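Local coordinates for protein probable FAD-dependent oxidoreductase PA4991 (Pseudomonas aeruginosa PAO1, PDB 5EZ7) that binds one FAD per subunit and probably acts as an FAD-dependent oxidoreductase of the DAO family, with a physiological substrate that is still unknown, at residues A223-V234 against W310-A321. Numbering follows the deposited sequence.
Sequences AMQRRPLHMVMV and WATLRVDRAEPA. With FAD (flavin-adenine dinucleotide), chain B.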
ATOM      1  N   ALA A 223       0.328  18.562  -8.012  1.00 34.12           N
ATOM      2  CA  ALA A 223       0.543  17.787  -9.236  1.00 33.13           C
ATOM      3  C   ALA A 223       1.043  16.405  -8.859  1.00 31.34           C
ATOM      4  O   ALA A 223       1.648  16.237  -7.809  1.00 31.36           O
ATOM      5  CB  ALA A 223       1.512  18.483 -10.174  1.00 34.19           C
ATOM      6  N   MET A 224       0.798  15.435  -9.732  1.00 30.23           N
ATOM      7  CA  MET A 224       1.078  14.044  -9.475  1.00 28.83           C
ATOM      8  C   MET A 224       2.026  13.552 -10.528  1.00 30.55           C
ATOM      9  O   MET A 224       1.963  14.043 -11.667  1.00 31.61           O
ATOM     10  CB  MET A 224      -0.219  13.245  -9.590  1.00 27.24           C
ATOM     11  CG  MET A 224      -0.113  11.829  -9.037  1.00 25.48           C
ATOM     12  SD  MET A 224      -1.710  11.000  -9.125  1.00 24.56           S
ATOM     13  CE  MET A 224      -1.720  10.591 -10.881  1.00 25.48           C
ATOM     14  N   GLN A 225       2.877  12.583 -10.171  1.00 30.71           N
ATOM     15  CA  GLN A 225       3.675  11.850 -11.169  1.00 33.02           C
ATOM     16  C   GLN A 225       3.346  10.362 -11.077  1.00 31.75           C
ATOM     17  O   GLN A 225       2.835   9.891 -10.076  1.00 31.12           O
ATOM     18  CB  GLN A 225       5.198  12.079 -11.027  1.00 34.75           C
ATOM     19  CG  GLN A 225       5.798  11.592  -9.691  1.00 35.74           C
ATOM     20  CD  GLN A 225       7.321  11.714  -9.604  1.00 37.52           C
ATOM     21  OE1 GLN A 225       7.931  12.191 -10.506  1.00 42.08           O
ATOM     22  NE2 GLN A 225       7.919  11.243  -8.522  1.00 37.43           N
ATOM     23  N   ARG A 226       3.658   9.645 -12.143  1.00 33.08           N
ATOM     24  CA  ARG A 226       3.408   8.212 -12.284  1.00 33.02           C
ATOM     25  C   ARG A 226       4.746   7.559 -12.621  1.00 33.44           C
ATOM     26  O   ARG A 226       5.352   7.913 -13.598  1.00 33.29           O
ATOM     27  CB  ARG A 226       2.395   7.978 -13.404  1.00 33.76           C
ATOM     28  CG  ARG A 226       0.938   8.279 -13.045  1.00 33.46           C
ATOM     29  CD  ARG A 226      -0.013   7.895 -14.174  1.00 35.01           C
ATOM     30  NE  ARG A 226      -1.035   8.911 -14.332  1.00 37.03           N
ATOM     31  CZ  ARG A 226      -2.335   8.780 -14.088  1.00 37.90           C
ATOM     32  NH1 ARG A 226      -2.849   7.628 -13.711  1.00 38.33           N
ATOM     33  NH2 ARG A 226      -3.141   9.833 -14.236  1.00 38.76           N
ATOM     34  N   ARG A 227       5.239   6.668 -11.778  1.00 33.83           N
ATOM     35  CA  ARG A 227       6.520   6.034 -12.046  1.00 34.96           C
ATOM     36  C   ARG A 227       6.258   4.567 -12.207  1.00 33.49           C
ATOM     37  O   ARG A 227       6.002   3.871 -11.223  1.00 31.27           O
ATOM     38  CB  ARG A 227       7.502   6.283 -10.939  1.00 36.94           C
ATOM     39  CG  ARG A 227       7.988   7.720 -10.956  1.00 40.22           C
ATOM     40  CD  ARG A 227       8.566   8.100  -9.604  1.00 42.35           C
ATOM     41  NE  ARG A 227       9.775   7.329  -9.330  1.00 43.48           N
ATOM     42  CZ  ARG A 227      10.049   6.625  -8.229  1.00 43.59           C
ATOM     43  NH1 ARG A 227      11.209   5.966  -8.151  1.00 45.06           N
ATOM     44  NH2 ARG A 227       9.219   6.566  -7.209  1.00 41.27           N
ATOM     45  N   PRO A 228       6.290   4.093 -13.459  1.00 33.61           N
ATOM     46  CA  PRO A 228       5.891   2.705 -13.672  1.00 32.81           C
ATOM     47  C   PRO A 228       6.902   1.672 -13.097  1.00 31.17           C
ATOM     48  O   PRO A 228       8.066   1.981 -12.860  1.00 31.09           O
ATOM     49  CB  PRO A 228       5.763   2.632 -15.193  1.00 33.96           C
ATOM     50  CG  PRO A 228       6.823   3.583 -15.676  1.00 35.61           C
ATOM     51  CD  PRO A 228       6.856   4.704 -14.682  1.00 34.68           C
ATOM     52  N   LEU A 229       6.393   0.488 -12.808  1.00 30.65           N
ATOM     53  CA  LEU A 229       7.196  -0.693 -12.466  1.00 30.95           C
ATOM     54  C   LEU A 229       6.798  -1.827 -13.410  1.00 31.23           C
ATOM     55  O   LEU A 229       5.651  -1.879 -13.853  1.00 32.66           O
ATOM     56  CB  LEU A 229       6.925  -1.109 -11.015  1.00 29.54           C
ATOM     57  CG  LEU A 229       7.625  -0.257  -9.949  1.00 29.86           C
ATOM     58  CD1 LEU A 229       7.057  -0.586  -8.603  1.00 29.53           C
ATOM     59  CD2 LEU A 229       9.131  -0.470  -9.901  1.00 30.42           C
ATOM     60  N   HIS A 230       7.735  -2.726 -13.722  1.00 30.93           N
ATOM     61  CA  HIS A 230       7.460  -4.023 -14.422  1.00 29.40           C
ATOM     62  C   HIS A 230       7.847  -5.200 -13.524  1.00 27.68           C
ATOM     63  O   HIS A 230       8.966  -5.723 -13.598  1.00 27.39           O
ATOM     64  CB  HIS A 230       8.253  -4.113 -15.720  1.00 30.19           C
ATOM     65  CG  HIS A 230       7.723  -5.115 -16.703  1.00 30.35           C
ATOM     66  ND1 HIS A 230       8.275  -5.274 -17.952  1.00 31.51           N
ATOM     67  CD2 HIS A 230       6.674  -5.966 -16.649  1.00 30.09           C
ATOM     68  CE1 HIS A 230       7.590  -6.175 -18.630  1.00 32.15           C
ATOM     69  NE2 HIS A 230       6.607  -6.606 -17.864  1.00 31.27           N
ATOM     70  N   MET A 231       6.911  -5.595 -12.672  1.00 25.88           N
ATOM     71  CA  MET A 231       7.128  -6.649 -11.698  1.00 24.89           C
ATOM     72  C   MET A 231       7.002  -8.000 -12.376  1.00 25.10           C
ATOM     73  O   MET A 231       6.248  -8.130 -13.328  1.00 24.66           O
ATOM     74  CB  MET A 231       6.071  -6.572 -10.594  1.00 24.62           C
ATOM     75  CG  MET A 231       5.990  -5.256  -9.821  1.00 24.59           C
ATOM     76  SD  MET A 231       7.476  -4.804  -8.922  1.00 25.44           S
ATOM     77  CE  MET A 231       7.348  -6.009  -7.595  1.00 25.32           C
ATOM     78  N   VAL A 232       7.716  -9.012 -11.853  1.00 25.31           N
ATOM     79  CA  VAL A 232       7.727 -10.355 -12.397  1.00 25.44           C
ATOM     80  C   VAL A 232       7.196 -11.300 -11.334  1.00 25.34           C
ATOM     81  O   VAL A 232       7.484 -11.145 -10.166  1.00 24.59           O
ATOM     82  CB  VAL A 232       9.147 -10.786 -12.825  1.00 26.44           C
ATOM     83  CG1 VAL A 232       9.115 -12.173 -13.470  1.00 27.21           C
ATOM     84  CG2 VAL A 232       9.706  -9.811 -13.830  1.00 26.96           C
ATOM     85  N   MET A 233       6.398 -12.281 -11.738  1.00 26.43           N
ATOM     86  CA  MET A 233       5.885 -13.301 -10.804  1.00 26.68           C
ATOM     87  C   MET A 233       6.317 -14.684 -11.331  1.00 27.11           C
ATOM     88  O   MET A 233       6.145 -14.967 -12.528  1.00 26.61           O
ATOM     89  CB  MET A 233       4.355 -13.255 -10.710  1.00 27.85           C
ATOM     90  CG  MET A 233       3.760 -12.014 -10.061  1.00 28.91           C
ATOM     91  SD  MET A 233       1.945 -11.878 -10.148  1.00 31.12           S
ATOM     92  CE  MET A 233       1.698 -11.469 -11.847  1.00 30.94           C
ATOM     93  N   VAL A 234       6.868 -15.528 -10.444  1.00 26.95           N
ATOM     94  CA  VAL A 234       7.141 -16.940 -10.752  1.00 27.79           C
ATOM     95  C   VAL A 234       6.317 -17.820  -9.825  1.00 27.44           C
ATOM     96  O   VAL A 234       6.365 -17.645  -8.609  1.00 26.68           O
ATOM     97  CB  VAL A 234       8.599 -17.352 -10.482  1.00 28.47           C
ATOM     98  CG1 VAL A 234       8.938 -18.617 -11.251  1.00 29.84           C
ATOM     99  CG2 VAL A 234       9.530 -16.246 -10.836  1.00 29.03           C
ATOM    100  N   TRP A 310       5.264 -18.278 -15.308  1.00 30.02           N
ATOM    101  CA  TRP A 310       5.851 -16.955 -15.321  1.00 29.35           C
ATOM    102  C   TRP A 310       4.857 -15.952 -15.865  1.00 29.44           C
ATOM    103  O   TRP A 310       4.218 -16.185 -16.887  1.00 30.45           O
ATOM    104  CB  TRP A 310       7.051 -16.903 -16.248  1.00 29.93           C
ATOM    105  CG  TRP A 310       8.140 -17.813 -15.875  1.00 30.50           C
ATOM    106  CD1 TRP A 310       8.260 -19.147 -16.222  1.00 31.65           C
ATOM    107  CD2 TRP A 310       9.307 -17.491 -15.114  1.00 30.00           C
ATOM    108  NE1 TRP A 310       9.424 -19.654 -15.709  1.00 31.80           N
ATOM    109  CE2 TRP A 310      10.079 -18.664 -15.019  1.00 30.93           C
ATOM    110  CE3 TRP A 310       9.776 -16.321 -14.496  1.00 29.90           C
ATOM    111  CZ2 TRP A 310      11.279 -18.706 -14.323  1.00 31.25           C
ATOM    112  CZ3 TRP A 310      10.968 -16.363 -13.810  1.00 29.86           C
ATOM    113  CH2 TRP A 310      11.708 -17.548 -13.728  1.00 30.82           C
ATOM    114  N   ALA A 311       4.757 -14.815 -15.194  1.00 28.71           N
ATOM    115  CA  ALA A 311       3.953 -13.697 -15.672  1.00 28.31           C
ATOM    116  C   ALA A 311       4.613 -12.387 -15.255  1.00 27.40           C
ATOM    117  O   ALA A 311       5.519 -12.373 -14.428  1.00 28.63           O
ATOM    118  CB  ALA A 311       2.554 -13.805 -15.079  1.00 27.80           C
ATOM    119  N   THR A 312       4.173 -11.277 -15.816  1.00 27.53           N
ATOM    120  CA  THR A 312       4.634  -9.984 -15.361  1.00 27.26           C
ATOM    121  C   THR A 312       3.451  -9.077 -15.115  1.00 27.95           C
ATOM    122  O   THR A 312       2.314  -9.377 -15.514  1.00 28.13           O
ATOM    123  CB  THR A 312       5.606  -9.332 -16.327  1.00 27.96           C
ATOM    124  OG1 THR A 312       4.876  -8.708 -17.383  1.00 28.68           O
ATOM    125  CG2 THR A 312       6.612 -10.365 -16.853  1.00 28.46           C
ATOM    126  N   LEU A 313       3.728  -7.975 -14.429  1.00 27.80           N
ATOM    127  CA  LEU A 313       2.714  -7.027 -14.072  1.00 28.15           C
ATOM    128  C   LEU A 313       3.250  -5.603 -14.202  1.00 28.65           C
ATOM    129  O   LEU A 313       4.287  -5.275 -13.615  1.00 27.39           O
ATOM    130  CB  LEU A 313       2.358  -7.305 -12.639  1.00 29.19           C
ATOM    131  CG  LEU A 313       1.353  -6.369 -11.991  1.00 30.38           C
ATOM    132  CD1 LEU A 313      -0.030  -6.622 -12.584  1.00 31.73           C
ATOM    133  CD2 LEU A 313       1.359  -6.623 -10.515  1.00 30.93           C
ATOM    134  N   ARG A 314       2.541  -4.767 -14.974  1.00 30.33           N
ATOM    135  CA  ARG A 314       2.872  -3.357 -15.162  1.00 30.84           C
ATOM    136  C   ARG A 314       1.966  -2.579 -14.232  1.00 31.11           C
ATOM    137  O   ARG A 314       0.769  -2.829 -14.197  1.00 32.54           O
ATOM    138  CB  ARG A 314       2.672  -2.934 -16.611  1.00 32.44           C
ATOM    139  CG  ARG A 314       3.193  -3.963 -17.605  1.00 34.27           C
ATOM    140  CD  ARG A 314       3.329  -3.442 -19.039  1.00 35.79           C
ATOM    141  NE  ARG A 314       4.589  -2.770 -19.074  1.00 37.58           N
ATOM    142  CZ  ARG A 314       5.691  -3.094 -19.751  1.00 37.98           C
ATOM    143  NH1 ARG A 314       5.740  -4.072 -20.635  1.00 38.54           N
ATOM    144  NH2 ARG A 314       6.770  -2.343 -19.552  1.00 38.24           N
ATOM    145  N   VAL A 315       2.528  -1.687 -13.428  1.00 30.26           N
ATOM    146  CA  VAL A 315       1.727  -0.830 -12.558  1.00 30.12           C
ATOM    147  C   VAL A 315       2.482   0.449 -12.269  1.00 30.12           C
ATOM    148  O   VAL A 315       3.710   0.459 -12.125  1.00 30.70           O
ATOM    149  CB  VAL A 315       1.313  -1.545 -11.249  1.00 29.93           C
ATOM    150  CG1 VAL A 315       2.498  -2.116 -10.510  1.00 30.08           C
ATOM    151  CG2 VAL A 315       0.531  -0.640 -10.312  1.00 30.15           C
ATOM    152  N   ASP A 316       1.735   1.538 -12.234  1.00 31.01           N
ATOM    153  CA  ASP A 316       2.267   2.883 -11.937  1.00 31.73           C
ATOM    154  C   ASP A 316       2.258   3.154 -10.438  1.00 29.64           C
ATOM    155  O   ASP A 316       1.270   2.852  -9.761  1.00 28.74           O
ATOM    156  CB  ASP A 316       1.391   3.944 -12.574  1.00 34.26           C
ATOM    157  CG  ASP A 316       1.522   3.999 -14.060  1.00 37.25           C
ATOM    158  OD1 ASP A 316       2.571   3.562 -14.592  1.00 39.80           O
ATOM    159  OD2 ASP A 316       0.563   4.528 -14.689  1.00 40.15           O
ATOM    160  N   ARG A 317       3.357   3.686  -9.914  1.00 28.82           N
ATOM    161  CA  ARG A 317       3.350   4.275  -8.574  1.00 27.26           C
ATOM    162  C   ARG A 317       2.792   5.675  -8.723  1.00 27.23           C
ATOM    163  O   ARG A 317       3.200   6.393  -9.617  1.00 29.28           O
ATOM    164  CB  ARG A 317       4.747   4.308  -7.975  1.00 27.14           C
ATOM    165  CG  ARG A 317       5.265   2.929  -7.611  1.00 26.99           C
ATOM    166  CD  ARG A 317       6.772   2.941  -7.447  1.00 27.07           C
ATOM    167  NE  ARG A 317       7.411   3.081  -8.739  1.00 28.46           N
ATOM    168  CZ  ARG A 317       8.724   2.961  -8.974  1.00 29.95           C
ATOM    169  NH1 ARG A 317       9.198   3.135 -10.215  1.00 29.85           N
ATOM    170  NH2 ARG A 317       9.568   2.671  -7.976  1.00 30.40           N
ATOM    171  N   ALA A 318       1.877   6.050  -7.828  1.00 26.97           N
ATOM    172  CA  ALA A 318       1.233   7.351  -7.797  1.00 27.00           C
ATOM    173  C   ALA A 318       1.819   8.165  -6.659  1.00 27.73           C
ATOM    174  O   ALA A 318       1.674   7.806  -5.504  1.00 27.56           O
ATOM    175  CB  ALA A 318      -0.258   7.192  -7.622  1.00 26.67           C
ATOM    176  N   GLU A 319       2.500   9.249  -7.011  1.00 28.65           N
ATOM    177  CA  GLU A 319       3.255  10.056  -6.062  1.00 30.40           C
ATOM    178  C   GLU A 319       3.061  11.561  -6.299  1.00 30.22           C
ATOM    179  O   GLU A 319       2.717  11.982  -7.424  1.00 30.90           O
ATOM    180  CB  GLU A 319       4.758   9.756  -6.199  1.00 32.05           C
ATOM    181  CG  GLU A 319       5.123   8.350  -5.814  1.00 32.78           C
ATOM    182  CD  GLU A 319       6.534   8.000  -6.179  1.00 35.62           C
ATOM    183  OE1 GLU A 319       7.219   8.893  -6.712  1.00 39.81           O
ATOM    184  OE2 GLU A 319       6.967   6.834  -5.953  1.00 35.65           O
ATOM    185  N   PRO A 320       3.336  12.369  -5.263  1.00 28.96           N
ATOM    186  CA  PRO A 320       3.430  13.797  -5.517  1.00 29.77           C
ATOM    187  C   PRO A 320       4.540  14.113  -6.515  1.00 30.91           C
ATOM    188  O   PRO A 320       5.619  13.486  -6.489  1.00 29.47           O
ATOM    189  CB  PRO A 320       3.768  14.376  -4.151  1.00 30.27           C
ATOM    190  CG  PRO A 320       4.470  13.270  -3.436  1.00 30.01           C
ATOM    191  CD  PRO A 320       3.762  12.027  -3.894  1.00 28.96           C
ATOM    192  N   ALA A 321       4.253  15.048  -7.417  1.00 31.99           N
ATOM    193  CA  ALA A 321       5.295  15.525  -8.339  1.00 34.39           C
ATOM    194  C   ALA A 321       6.390  16.185  -7.529  1.00 36.07           C
ATOM    195  O   ALA A 321       6.116  16.789  -6.476  1.00 36.76           O
ATOM    196  CB  ALA A 321       4.721  16.527  -9.332  1.00 35.54           C
TER
HETATM  197  PA  FAD B 401      -3.917   2.869  -3.790  1.00 21.83           P
HETATM  198  O1A FAD B 401      -3.598   1.563  -3.137  1.00 22.23           O
HETATM  199  O2A FAD B 401      -3.648   3.079  -5.253  1.00 22.92           O
HETATM  200  O5B FAD B 401      -5.443   3.168  -3.476  1.00 22.00           O
HETATM  201  C5B FAD B 401      -6.165   4.196  -4.124  1.00 21.75           C
HETATM  202  C4B FAD B 401      -7.613   3.751  -4.116  1.00 22.00           C
HETATM  203  O4B FAD B 401      -8.441   4.830  -4.582  1.00 22.11           O
HETATM  204  C3B FAD B 401      -7.835   2.539  -5.026  1.00 21.47           C
HETATM  205  O3B FAD B 401      -8.432   1.460  -4.304  1.00 20.71           O
HETATM  206  C2B FAD B 401      -8.742   3.082  -6.114  1.00 21.75           C
HETATM  207  O2B FAD B 401      -9.673   2.141  -6.643  1.00 21.59           O
HETATM  208  C1B FAD B 401      -9.426   4.263  -5.421  1.00 22.29           C
HETATM  209  N9A FAD B 401      -9.887   5.298  -6.355  1.00 23.63           N
HETATM  210  C8A FAD B 401      -9.207   5.790  -7.405  1.00 23.09           C
HETATM  211  N7A FAD B 401      -9.945   6.719  -8.036  1.00 22.98           N
HETATM  212  C5A FAD B 401     -11.107   6.836  -7.383  1.00 22.53           C
HETATM  213  C6A FAD B 401     -12.325   7.641  -7.552  1.00 22.02           C
HETATM  214  N6A FAD B 401     -12.387   8.519  -8.564  1.00 21.48           N
HETATM  215  N1A FAD B 401     -13.325   7.486  -6.669  1.00 21.89           N
HETATM  216  C2A FAD B 401     -13.234   6.602  -5.657  1.00 23.02           C
HETATM  217  N3A FAD B 401     -12.151   5.826  -5.445  1.00 23.01           N
HETATM  218  C4A FAD B 401     -11.078   5.900  -6.270  1.00 23.21           C
HETATM  219  N1  FAD B 401       5.445   0.281  -0.241  1.00 25.77           N
HETATM  220  C2  FAD B 401       6.039  -0.277   0.835  1.00 27.75           C
HETATM  221  O2  FAD B 401       6.068   0.364   1.913  1.00 27.67           O
HETATM  222  N3  FAD B 401       6.600  -1.498   0.793  1.00 28.72           N
HETATM  223  C4  FAD B 401       6.614  -2.238  -0.312  1.00 27.76           C
HETATM  224  O4  FAD B 401       7.130  -3.373  -0.324  1.00 30.67           O
HETATM  225  C4X FAD B 401       5.987  -1.699  -1.524  1.00 26.84           C
HETATM  226  N5  FAD B 401       5.972  -2.401  -2.673  1.00 25.45           N
HETATM  227  C5X FAD B 401       5.383  -1.902  -3.774  1.00 25.90           C
HETATM  228  C6  FAD B 401       5.375  -2.665  -4.935  1.00 26.70           C
HETATM  229  C7  FAD B 401       4.778  -2.193  -6.086  1.00 27.46           C
HETATM  230  C7M FAD B 401       4.767  -3.043  -7.320  1.00 28.68           C
HETATM  231  C8  FAD B 401       4.116  -0.864  -6.073  1.00 27.98           C
HETATM  232  C8M FAD B 401       3.432  -0.295  -7.298  1.00 29.21           C
HETATM  233  C9  FAD B 401       4.135  -0.102  -4.919  1.00 26.84           C
HETATM  234  C9A FAD B 401       4.744  -0.560  -3.753  1.00 26.41           C
HETATM  235  N10 FAD B 401       4.772   0.196  -2.548  1.00 25.88           N
HETATM  236  C10 FAD B 401       5.376  -0.359  -1.413  1.00 25.92           C
HETATM  237  C1' FAD B 401       4.145   1.503  -2.446  1.00 25.48           C
HETATM  238  C2' FAD B 401       2.697   1.298  -2.035  1.00 24.66           C
HETATM  239  O2' FAD B 401       2.086   0.229  -2.770  1.00 25.37           O
HETATM  240  C3' FAD B 401       1.899   2.584  -2.197  1.00 24.13           C
HETATM  241  O3' FAD B 401       2.676   3.678  -1.667  1.00 24.08           O
HETATM  242  C4' FAD B 401       0.569   2.499  -1.454  1.00 22.82           C
HETATM  243  O4' FAD B 401      -0.018   1.202  -1.567  1.00 23.27           O
HETATM  244  C5' FAD B 401      -0.428   3.511  -1.984  1.00 22.30           C
HETATM  245  O5' FAD B 401      -1.596   3.496  -1.152  1.00 20.74           O
HETATM  246  P   FAD B 401      -2.849   4.397  -1.565  1.00 20.30           P
HETATM  247  O1P FAD B 401      -4.029   3.979  -0.728  1.00 21.17           O
HETATM  248  O2P FAD B 401      -2.374   5.806  -1.540  1.00 20.45           O
HETATM  249  O3P FAD B 401      -3.049   4.045  -3.117  1.00 20.67           O
HETATM  250  O   HOH W   1       5.701  -1.294 -16.684  1.00 27.24           O
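R227 and R317 face each other in an antiparallel hydrogen-bonded pair, and the carbonyl of R227 takes two full hydrogen bonds from R317. Its O accepts from R317 N and, from the opposite face of the carbonyl plane, from R317 NE, each at 3.0 Å. The side-chain bond is nearly straight (168°). R317 gets its NE there by a bend at chi3 (-72°), which folds the chain back over strand 224-234. R317 NH1 adds weak bonds to R227 O and P228 O, and R317 NH2 pairs with E277. L229 CG lies over the centre of one guanidinium face of R317; R227 stacks on the other, planes 24° apart. The two like charges are probably offset by E277 and by E319. R227 NH2 meets both carboxylate oxygens of E319 in a salt bridge, OE2 at 2.6 Å, through weak, bent hydrogen bonds. E319 OE1 also accepts from Q225 NE2 at 3.0 Å.

The face bearing H230 has its own polar group. H230 NE2 and T312 OG1 share a hydrogen bond of 2.8 Å at the ring edge. ND1 bonds to the carbonyl of G280, so both ring nitrogens are satisfied. The guanidinium of R314 stacks on the ring, centres 3.9 Å apart. One water donates to L229 O and accepts from R314 NE. Further along, V234 CG1 makes a CH-pi contact over the W310 six-membered ring.

Main-chain groups of every second residue, Q225 to M233, pair with E319 to A311; A321 N bonds to A223 O. Between them, H230, V232 and V234 bond on the other side to A276, L271 and W269. This long antiparallel pair, with L229, M231, V315 and R317 against the dimethylbenzene end of the isoalloxazine, is part of the large mixed sheet beside the FAD-binding Rossmann domain, as in DAO-family flavoenzymes.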